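Local structure of trehalose-6-phosphate phosphatase (Candida albicans, 5DXI) at residues Asn15-Ser20 with Pro225-Cys230; Gln21-Leu26 with Ser57-Asn62; Phe109-Gln114 with Val184-Val189. The protein is a phosphatase of the haloacid dehalogenase (HAD) superfamily, modelled here with a magnesium ion and a beryllium trifluoride ion in its pocket. All coordinates share one frame; numbering follows the deposited sequence.

Contact 1: residues Asn15-Ser20 with Pro225-Cys230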
loop_
_atom_site.group_PDB
_atom_site.type_symbol
_atom_site.label_atom_id
_atom_site.label_comp_id
_atom_site.label_asym_id
_atom_site.label_seq_id
_atom_site.Cartn_x
_atom_site.Cartn_y
_atom_site.Cartn_z
ATOM N N ASN A 15 18.389 6.635 12.816
ATOM C CA ASN A 15 18.456 7.128 14.185
ATOM C C ASN A 15 17.125 7.036 14.912
ATOM O O ASN A 15 17.078 6.651 16.084
ATOM C CB ASN A 15 18.984 8.562 14.211
ATOM C CG ASN A 15 20.480 8.616 13.963
ATOM O OD1 ASN A 15 21.198 7.666 14.298
ATOM N ND2 ASN A 15 20.960 9.712 13.376
ATOM N N ASN A 16 16.042 7.393 14.231
ATOM C CA ASN A 16 14.726 7.343 14.853
ATOM C C ASN A 16 14.365 5.874 15.128
ATOM O O ASN A 16 13.773 5.560 16.164
ATOM C CB ASN A 16 13.673 7.998 13.958
ATOM C CG ASN A 16 12.411 8.406 14.717
ATOM O OD1 ASN A 16 12.283 9.537 15.157
ATOM N ND2 ASN A 16 11.503 7.470 14.907
ATOM N N TYR A 17 14.740 4.993 14.197
ATOM C CA TYR A 17 14.506 3.547 14.337
ATOM C C TYR A 17 15.163 2.991 15.589
ATOM O O TYR A 17 14.504 2.377 16.418
ATOM C CB TYR A 17 15.032 2.780 13.117
ATOM C CG TYR A 17 14.934 1.256 13.242
ATOM C CD1 TYR A 17 13.753 0.593 12.946
ATOM C CD2 TYR A 17 16.033 0.482 13.623
ATOM C CE1 TYR A 17 13.656 -0.795 13.038
ATOM C CE2 TYR A 17 15.943 -0.911 13.721
ATOM C CZ TYR A 17 14.746 -1.537 13.432
ATOM O OH TYR A 17 14.622 -2.906 13.527
ATOM N N LYS A 18 16.455 3.248 15.742
ATOM C CA LYS A 18 17.190 2.694 16.867
ATOM C C LYS A 18 16.795 3.337 18.206
ATOM O O LYS A 18 16.947 2.727 19.263
ATOM C CB LYS A 18 18.698 2.793 16.595
ATOM C CG LYS A 18 19.055 1.976 15.354
ATOM C CD LYS A 18 20.532 1.986 14.985
ATOM C CE LYS A 18 21.110 0.551 14.960
ATOM N NZ LYS A 18 20.217 -0.484 14.320
ATOM N N GLU A 19 16.266 4.556 18.163
ATOM C CA GLU A 19 15.799 5.214 19.375
ATOM C C GLU A 19 14.448 4.672 19.856
ATOM O O GLU A 19 14.172 4.650 21.058
ATOM C CB GLU A 19 15.701 6.727 19.162
ATOM C CG GLU A 19 16.227 7.551 20.327
ATOM C CD GLU A 19 17.744 7.562 20.402
ATOM O OE1 GLU A 19 18.401 7.078 19.453
ATOM O OE2 GLU A 19 18.280 8.052 21.416
ATOM N N SER A 20 13.608 4.255 18.911
ATOM C CA SER A 20 12.215 3.894 19.189
ATOM C C SER A 20 12.003 2.492 19.783
ATOM O O SER A 20 12.826 1.594 19.606
ATOM C CB SER A 20 11.406 4.018 17.908
ATOM O OG SER A 20 11.887 3.091 16.945
ATOM N N PRO A 225 2.495 3.253 18.449
ATOM C CA PRO A 225 3.787 3.192 17.762
ATOM C C PRO A 225 4.528 4.515 17.932
ATOM O O PRO A 225 3.881 5.561 17.994
ATOM C CB PRO A 225 3.404 2.965 16.295
ATOM C CG PRO A 225 1.987 2.466 16.331
ATOM C CD PRO A 225 1.365 3.140 17.513
ATOM N N ASP A 226 5.849 4.476 18.047
ATOM C CA ASP A 226 6.616 5.715 18.122
ATOM C C ASP A 226 7.536 5.830 16.912
ATOM O O ASP A 226 8.332 6.765 16.802
ATOM C CB ASP A 226 7.413 5.780 19.427
ATOM C CG ASP A 226 8.321 4.576 19.619
ATOM O OD1 ASP A 226 8.203 3.598 18.843
ATOM O OD2 ASP A 226 9.147 4.597 20.554
ATOM N N PHE A 227 7.397 4.869 16.004
ATOM C CA PHE A 227 8.126 4.831 14.742
ATOM C C PHE A 227 7.239 4.159 13.706
ATOM O O PHE A 227 6.859 2.996 13.869
ATOM C CB PHE A 227 9.444 4.063 14.892
ATOM C CG PHE A 227 10.251 3.970 13.626
ATOM C CD1 PHE A 227 11.249 4.891 13.355
ATOM C CD2 PHE A 227 10.023 2.958 12.712
ATOM C CE1 PHE A 227 12.005 4.805 12.190
ATOM C CE2 PHE A 227 10.769 2.867 11.546
ATOM C CZ PHE A 227 11.761 3.790 11.284
ATOM N N MET A 228 6.893 4.890 12.657
ATOM C CA MET A 228 6.071 4.347 11.588
ATOM C C MET A 228 6.728 4.610 10.239
ATOM O O MET A 228 6.949 5.765 9.858
ATOM C CB MET A 228 4.656 4.949 11.629
ATOM C CG MET A 228 3.802 4.507 12.819
ATOM S SD MET A 228 2.995 5.881 13.678
ATOM C CE MET A 228 4.405 6.596 14.529
ATOM N N LEU A 229 7.057 3.542 9.520
ATOM C CA LEU A 229 7.639 3.697 8.191
ATOM C C LEU A 229 6.691 3.099 7.166
ATOM O O LEU A 229 6.343 1.911 7.230
ATOM C CB LEU A 229 9.013 3.040 8.097
ATOM C CG LEU A 229 9.627 2.970 6.699
ATOM C CD1 LEU A 229 9.827 4.383 6.126
ATOM C CD2 LEU A 229 10.955 2.198 6.715
ATOM N N CYS A 230 6.268 3.933 6.230
ATOM C CA CYS A 230 5.262 3.533 5.257
ATOM C C CYS A 230 5.763 3.808 3.849
ATOM O O CYS A 230 6.141 4.943 3.529
ATOM C CB CYS A 230 3.956 4.281 5.519
ATOM S SG CYS A 230 2.612 3.989 4.346
#

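Contact 2: residues Gln21-Leu26 with Ser57-Asn62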
loop_
_atom_site.group_PDB
_atom_site.type_symbol
_atom_site.label_atom_id
_atom_site.label_comp_id
_atom_site.label_asym_id
_atom_site.label_seq_id
_atom_site.Cartn_x
_atom_site.Cartn_y
_atom_site.Cartn_z
ATOM N N GLN A 21 10.873 2.321 20.466
ATOM C CA GLN A 21 10.542 1.067 21.145
ATOM C C GLN A 21 9.423 0.284 20.456
ATOM O O GLN A 21 9.404 -0.947 20.507
ATOM C CB GLN A 21 10.126 1.326 22.593
ATOM C CG GLN A 21 11.201 1.871 23.501
ATOM C CD GLN A 21 10.694 2.025 24.924
ATOM O OE1 GLN A 21 10.251 1.053 25.542
ATOM N NE2 GLN A 21 10.751 3.246 25.453
ATOM N N ARG A 22 8.486 0.992 19.828
ATOM C CA ARG A 22 7.311 0.349 19.231
ATOM C C ARG A 22 7.196 0.723 17.759
ATOM O O ARG A 22 6.603 1.737 17.389
ATOM C CB ARG A 22 6.046 0.738 19.996
ATOM C CG ARG A 22 6.065 0.268 21.444
ATOM C CD ARG A 22 4.966 0.905 22.263
ATOM N NE ARG A 22 5.108 2.361 22.328
ATOM C CZ ARG A 22 5.896 2.998 23.189
ATOM N NH1 ARG A 22 6.624 2.313 24.062
ATOM N NH2 ARG A 22 5.963 4.320 23.170
ATOM N N ARG A 23 7.754 -0.133 16.920
ATOM C CA ARG A 23 7.911 0.196 15.526
ATOM C C ARG A 23 6.830 -0.459 14.685
ATOM O O ARG A 23 6.516 -1.639 14.873
ATOM C CB ARG A 23 9.295 -0.245 15.087
ATOM C CG ARG A 23 10.359 0.229 16.084
ATOM C CD ARG A 23 11.722 0.103 15.498
ATOM N NE ARG A 23 12.816 0.319 16.445
ATOM C CZ ARG A 23 13.605 -0.644 16.913
ATOM N NH1 ARG A 23 13.405 -1.905 16.551
ATOM N NH2 ARG A 23 14.582 -0.342 17.760
ATOM N N LEU A 24 6.276 0.293 13.744
ATOM C CA LEU A 24 5.261 -0.238 12.838
ATOM C C LEU A 24 5.642 0.040 11.391
ATOM O O LEU A 24 5.723 1.208 10.953
ATOM C CB LEU A 24 3.891 0.368 13.147
ATOM C CG LEU A 24 2.704 -0.028 12.272
ATOM C CD1 LEU A 24 2.387 -1.521 12.386
ATOM C CD2 LEU A 24 1.486 0.812 12.647
ATOM N N PHE A 25 5.882 -1.035 10.653
ATOM C CA PHE A 25 6.191 -0.963 9.235
ATOM C C PHE A 25 4.949 -1.246 8.397
ATOM O O PHE A 25 4.261 -2.263 8.602
ATOM C CB PHE A 25 7.306 -1.962 8.881
ATOM C CG PHE A 25 8.627 -1.653 9.539
ATOM C CD1 PHE A 25 9.535 -0.794 8.934
ATOM C CD2 PHE A 25 8.944 -2.188 10.783
ATOM C CE1 PHE A 25 10.747 -0.497 9.546
ATOM C CE2 PHE A 25 10.153 -1.891 11.401
ATOM C CZ PHE A 25 11.058 -1.047 10.777
ATOM N N LEU A 26 4.685 -0.364 7.438
ATOM C CA LEU A 26 3.494 -0.433 6.600
ATOM C C LEU A 26 3.907 -0.453 5.139
ATOM O O LEU A 26 4.079 0.599 4.494
ATOM C CB LEU A 26 2.578 0.754 6.884
ATOM C CG LEU A 26 2.253 0.918 8.366
ATOM C CD1 LEU A 26 1.821 2.370 8.674
ATOM C CD2 LEU A 26 1.187 -0.081 8.799
ATOM N N SER A 57 11.292 -8.774 11.464
ATOM C CA SER A 57 10.174 -9.359 12.200
ATOM C C SER A 57 10.640 -10.081 13.467
ATOM O O SER A 57 9.841 -10.315 14.378
ATOM C CB SER A 57 9.377 -10.337 11.328
ATOM O OG SER A 57 10.156 -11.464 10.954
ATOM N N SER A 58 11.927 -10.405 13.540
ATOM C CA SER A 58 12.449 -11.155 14.687
ATOM C C SER A 58 12.571 -10.295 15.930
ATOM O O SER A 58 12.524 -10.799 17.058
ATOM C CB SER A 58 13.807 -11.755 14.345
ATOM O OG SER A 58 13.668 -12.738 13.331
ATOM N N ASP A 59 12.701 -8.990 15.712
ATOM C CA ASP A 59 12.740 -8.017 16.792
ATOM C C ASP A 59 11.320 -7.798 17.304
ATOM O O ASP A 59 10.446 -7.349 16.563
ATOM C CB ASP A 59 13.374 -6.707 16.301
ATOM C CG ASP A 59 13.690 -5.735 17.429
ATOM O OD1 ASP A 59 13.050 -5.790 18.503
ATOM O OD2 ASP A 59 14.592 -4.897 17.226
ATOM N N PRO A 60 11.073 -8.151 18.571
ATOM C CA PRO A 60 9.721 -8.006 19.122
ATOM C C PRO A 60 9.277 -6.535 19.220
ATOM O O PRO A 60 8.090 -6.280 19.444
ATOM C CB PRO A 60 9.833 -8.653 20.508
ATOM C CG PRO A 60 11.283 -8.553 20.855
ATOM C CD PRO A 60 12.020 -8.705 19.554
ATOM N N LYS A 61 10.201 -5.586 19.062
ATOM C CA LYS A 61 9.814 -4.174 18.987
ATOM C C LYS A 61 9.102 -3.854 17.673
ATOM O O LYS A 61 8.387 -2.850 17.572
ATOM C CB LYS A 61 11.030 -3.249 19.132
ATOM C CG LYS A 61 11.712 -3.266 20.493
ATOM C CD LYS A 61 12.943 -2.360 20.489
ATOM C CE LYS A 61 13.628 -2.339 21.851
ATOM N NZ LYS A 61 15.009 -1.764 21.797
ATOM N N ASN A 62 9.283 -4.718 16.679
ATOM C CA ASN A 62 8.772 -4.451 15.338
ATOM C C ASN A 62 7.477 -5.193 15.009
ATOM O O ASN A 62 7.332 -6.375 15.323
ATOM C CB ASN A 62 9.827 -4.810 14.298
ATOM C CG ASN A 62 11.051 -3.919 14.376
ATOM O OD1 ASN A 62 11.016 -2.840 14.970
ATOM N ND2 ASN A 62 12.148 -4.377 13.787
#

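Contact 3: residues Phe109-Gln114 with Val184-Val189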
loop_
_atom_site.group_PDB
_atom_site.type_symbol
_atom_site.label_atom_id
_atom_site.label_comp_id
_atom_site.label_asym_id
_atom_site.label_seq_id
_atom_site.Cartn_x
_atom_site.Cartn_y
_atom_site.Cartn_z
ATOM N N PHE A 109 -20.820 -5.021 2.535
ATOM C CA PHE A 109 -21.032 -4.097 1.420
ATOM C C PHE A 109 -21.787 -4.711 0.240
ATOM O O PHE A 109 -21.718 -5.910 -0.006
ATOM C CB PHE A 109 -19.696 -3.522 0.926
ATOM C CG PHE A 109 -19.118 -2.454 1.823
ATOM C CD1 PHE A 109 -19.950 -1.610 2.547
ATOM C CD2 PHE A 109 -17.750 -2.259 1.907
ATOM C CE1 PHE A 109 -19.420 -0.615 3.367
ATOM C CE2 PHE A 109 -17.218 -1.265 2.714
ATOM C CZ PHE A 109 -18.048 -0.447 3.444
ATOM N N ASP A 110 -22.532 -3.863 -0.464
ATOM C CA ASP A 110 -23.222 -4.235 -1.693
ATOM C C ASP A 110 -22.222 -4.497 -2.832
ATOM O O ASP A 110 -21.403 -3.634 -3.158
ATOM C CB ASP A 110 -24.211 -3.124 -2.070
ATOM C CG ASP A 110 -24.876 -3.335 -3.430
ATOM O OD1 ASP A 110 -24.915 -4.473 -3.944
ATOM O OD2 ASP A 110 -25.370 -2.333 -3.991
ATOM N N MET A 111 -22.312 -5.678 -3.439
ATOM C CA MET A 111 -21.379 -6.094 -4.483
ATOM C C MET A 111 -21.982 -6.103 -5.889
ATOM O O MET A 111 -21.358 -6.594 -6.829
ATOM C CB MET A 111 -20.837 -7.490 -4.157
ATOM C CG MET A 111 -19.959 -7.527 -2.920
ATOM S SD MET A 111 -18.520 -6.468 -3.158
ATOM C CE MET A 111 -18.103 -6.017 -1.476
ATOM N N SER A 112 -23.172 -5.536 -6.053
ATOM C CA SER A 112 -23.869 -5.656 -7.332
ATOM C C SER A 112 -23.248 -4.791 -8.428
ATOM O O SER A 112 -23.575 -4.930 -9.603
ATOM C CB SER A 112 -25.354 -5.321 -7.162
ATOM O OG SER A 112 -25.551 -3.968 -6.793
ATOM N N TRP A 113 -22.344 -3.900 -8.041
ATOM C CA TRP A 113 -21.612 -3.094 -9.004
ATOM C C TRP A 113 -20.618 -3.921 -9.832
ATOM O O TRP A 113 -20.273 -3.532 -10.944
ATOM C CB TRP A 113 -20.874 -1.959 -8.286
ATOM C CG TRP A 113 -20.000 -2.430 -7.170
ATOM C CD1 TRP A 113 -20.355 -2.578 -5.859
ATOM C CD2 TRP A 113 -18.632 -2.841 -7.265
ATOM N NE1 TRP A 113 -19.286 -3.043 -5.127
ATOM C CE2 TRP A 113 -18.216 -3.213 -5.969
ATOM C CE3 TRP A 113 -17.713 -2.922 -8.318
ATOM C CZ2 TRP A 113 -16.923 -3.657 -5.699
ATOM C CZ3 TRP A 113 -16.429 -3.357 -8.046
ATOM C CH2 TRP A 113 -16.045 -3.716 -6.748
ATOM N N GLN A 114 -20.189 -5.060 -9.295
ATOM C CA GLN A 114 -19.102 -5.842 -9.886
ATOM C C GLN A 114 -19.369 -6.230 -11.339
ATOM O O GLN A 114 -18.502 -6.066 -12.204
ATOM C CB GLN A 114 -18.826 -7.106 -9.054
ATOM C CG GLN A 114 -18.087 -6.820 -7.762
ATOM C CD GLN A 114 -17.809 -8.062 -6.947
ATOM O OE1 GLN A 114 -18.625 -8.979 -6.885
ATOM N NE2 GLN A 114 -16.646 -8.097 -6.300
ATOM N N VAL A 184 -11.292 -0.974 -9.486
ATOM C CA VAL A 184 -12.537 -0.532 -8.869
ATOM C C VAL A 184 -12.797 -1.286 -7.568
ATOM O O VAL A 184 -12.708 -2.511 -7.514
ATOM C CB VAL A 184 -13.737 -0.725 -9.815
ATOM C CG1 VAL A 184 -15.022 -0.290 -9.133
ATOM C CG2 VAL A 184 -13.529 0.073 -11.108
ATOM N N ARG A 185 -13.100 -0.549 -6.509
ATOM C CA ARG A 185 -13.391 -1.173 -5.238
ATOM C C ARG A 185 -14.271 -0.227 -4.418
ATOM O O ARG A 185 -14.353 0.955 -4.747
ATOM C CB ARG A 185 -12.089 -1.521 -4.516
ATOM C CG ARG A 185 -11.277 -0.326 -4.177
ATOM C CD ARG A 185 -10.881 -0.296 -2.712
ATOM N NE ARG A 185 -9.877 0.745 -2.531
ATOM C CZ ARG A 185 -10.154 2.041 -2.491
ATOM N NH1 ARG A 185 -11.415 2.458 -2.568
ATOM N NH2 ARG A 185 -9.177 2.919 -2.349
ATOM N N PRO A 186 -14.943 -0.755 -3.368
ATOM C CA PRO A 186 -15.819 0.065 -2.524
ATOM C C PRO A 186 -15.065 1.256 -1.995
ATOM O O PRO A 186 -13.877 1.138 -1.686
ATOM C CB PRO A 186 -16.215 -0.880 -1.384
ATOM C CG PRO A 186 -16.093 -2.249 -1.973
ATOM C CD PRO A 186 -14.912 -2.160 -2.913
ATOM N N LYS A 187 -15.737 2.397 -1.939
ATOM C CA LYS A 187 -15.080 3.631 -1.578
ATOM C C LYS A 187 -14.714 3.659 -0.100
ATOM O O LYS A 187 -13.739 4.304 0.290
ATOM C CB LYS A 187 -15.958 4.833 -1.947
ATOM C CG LYS A 187 -15.222 6.155 -1.863
ATOM C CD LYS A 187 -15.867 7.242 -2.727
ATOM C CE LYS A 187 -17.090 7.832 -2.068
ATOM N NZ LYS A 187 -16.707 8.639 -0.876
ATOM N N PHE A 188 -15.483 2.966 0.731
ATOM C CA PHE A 188 -15.304 3.127 2.168
ATOM C C PHE A 188 -14.412 2.057 2.801
ATOM O O PHE A 188 -14.283 2.002 4.023
ATOM C CB PHE A 188 -16.677 3.168 2.853
ATOM C CG PHE A 188 -17.519 4.328 2.396
ATOM C CD1 PHE A 188 -17.200 5.622 2.779
ATOM C CD2 PHE A 188 -18.604 4.132 1.557
ATOM C CE1 PHE A 188 -17.958 6.700 2.345
ATOM C CE2 PHE A 188 -19.362 5.203 1.117
ATOM C CZ PHE A 188 -19.037 6.490 1.512
ATOM N N VAL A 189 -13.805 1.217 1.965
ATOM C CA VAL A 189 -12.618 0.443 2.349
ATOM C C VAL A 189 -11.431 0.947 1.509
ATOM O O VAL A 189 -11.589 1.212 0.315
ATOM C CB VAL A 189 -12.797 -1.082 2.147
ATOM C CG1 VAL A 189 -13.756 -1.681 3.187
ATOM C CG2 VAL A 189 -13.247 -1.402 0.728
#

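Contact 1: residues Asn15-Ser20 with Pro225-Cys230
The ring of F227 points from the start of its strand into the last turn of helix 10-19 and is met there by N16, Y17 and S20. Y17 makes a T-shaped (edge-to-face) pair with it: CD1 of Y17 stands over the F227 face, displaced toward the rim near CE2, with ring centroids 5.6 Å apart and planes at 77°. Y17 CB rests against F227 CE1 at 3.8 Å. The CB of F227 is directed at the helix, with CG anti to the backbone N (chi1 180°). Near the ring plane, the amide of N16 comes up to the edge by way of ND2, beside CD1. S20, the first residue beyond the helix, brings OG to 3.3 Å from F227 CB, while its own CB packs 3.4 Å from D226 OD1.

No hydrogen bond spans the two segments; their polar groups are bonded within the helix end or to neighbouring residues. S20 OG donates to Y17 O at 2.8 Å and also bonds R23 NE, which fixes its rotation; Y17 OH pairs with N62 ND2, and the Y17 ring takes a cation-pi contact from R23. The D226 carboxylate receives the backbone N-H groups of Q21 and R22, its oxygens taking one each. F227 thus joins the end of helix 10-19 to the central, mostly parallel sheet of the Rossmann-like HAD core, where strand 227-232 runs between strands 23-27 and 266-271.

Contact 2: residues Gln21-Leu26 with Ser57-Asn62
R23 grips the turn D59-N62 that leads into strand 62-67 with both its backbone and its guanidinium. NH1 of R23 donates to N62 OD1 at 3.0 Å, nearly straight (168°), and to D59 OD2 at 3.3 Å, the longer bond being part of a salt bridge. Both acceptors lie near the guanidinium plane, but the carboxylate stands almost perpendicular to that plane, and NH1 reaches OD2 from above the carboxylate plane, 64° out of it. From the main chain, R23 N donates to K61 O at 2.9 Å, part of the parallel pairing that sets R23 beside N62.

The side chains of R23 and N62 leave the same face of the sheet, and R23, extended from CG to NE, crosses N62 obliquely, its CD 3.1 Å from N62 OD1. Besides its bond to Y17, N62 ND2 donates to L56 O. D59 is positioned by its own turn: K61 N donates to D59 OD1 at 2.9 Å, an Asx turn within the type I beta turn D59-N62.

Packing completes the contact. K61 CB lies over one guanidinium face, 3.8 Å from R23 NH1, and the F25 ring turns its edge to the N62 amide, CE2 to CG 3.7 Å. The segments belong to the beta-alpha-beta unit of strand 23-27, helix 47-58 and strand 62-67, whose first strand leads to the magnesium ligands D28 and D30; on its other side strand 23-27 neighbours strand 227-232.

Contact 3: residues Phe109-Gln114 with Val184-Val189
W113 and F109 lay two aromatic side chains against V184, P186 and V189, joining the approach to helix 113-126 to the end of strand 181-186. This packing of the loop leading into helix 113-126 on the sheet belongs to the cap domain, whose four-stranded antiparallel sheet is separate from the HAD core.

The contact is apolar, with no hydrogen bond across it. W113 turns the far end of its six-membered ring to the strand: CZ3 touches V184 CG1 at 3.5 Å, CH2 lies near R185 CA, and CZ2 meets P186 CD at 3.7 Å. The indole and V184 slide past each other in opposite directions, whereas P186 crosses the indole at about a right angle. F109 covers the strand end and the loop beyond it, with CD2 against P186 CB at 3.9 Å. Its CE2 and V189 CG1 meet tip to tip at 3.5 Å, the methyl lying at the ring edge, while CZ touches F188 CB. P186 therefore sits between the two aromatic residues, and M111 CE adds a looser touch to its CG. Beyond the segments, Y171 makes an edge-to-face pair with W113, and V117 and F121 of the helix also cover V184.

Some of the side-chain hydrogen bonds near the contact are local. In the segment leading to helix 113-126, D110 OD1 accepts from S112 N at 2.9 Å, an Asx turn, and from S112 OG as well, which also bonds Y171 OH. On the strand side the R185 guanidinium reaches the carbonyl of the following residue: NH1 donates to P186 O at 2.9 Å from above the carbonyl plane.

From the N terminus, helix 10-19 leads through a short loop into strand 23-27, and contact 2 closes the first, short loop when the chain returns through helix 47-58 to strand 62-67. Contact 3 opens and closes later, in series with contact 2, and ties helix 113-126 to the antiparallel sheet of the cap. Contact 1 closes last: strand 227-232 comes back to the N-terminal helix, so its long loop encloses both others without crossing. Contacts 1 and 2 are neighbours on adjacent strands of the core sheet, joined by a probable hydrogen bond from L24 N to F227 O (2.8 Å). Contact 3 lies on the opposite side of the chain's centre, its centre about 35 Å from that of contact 1.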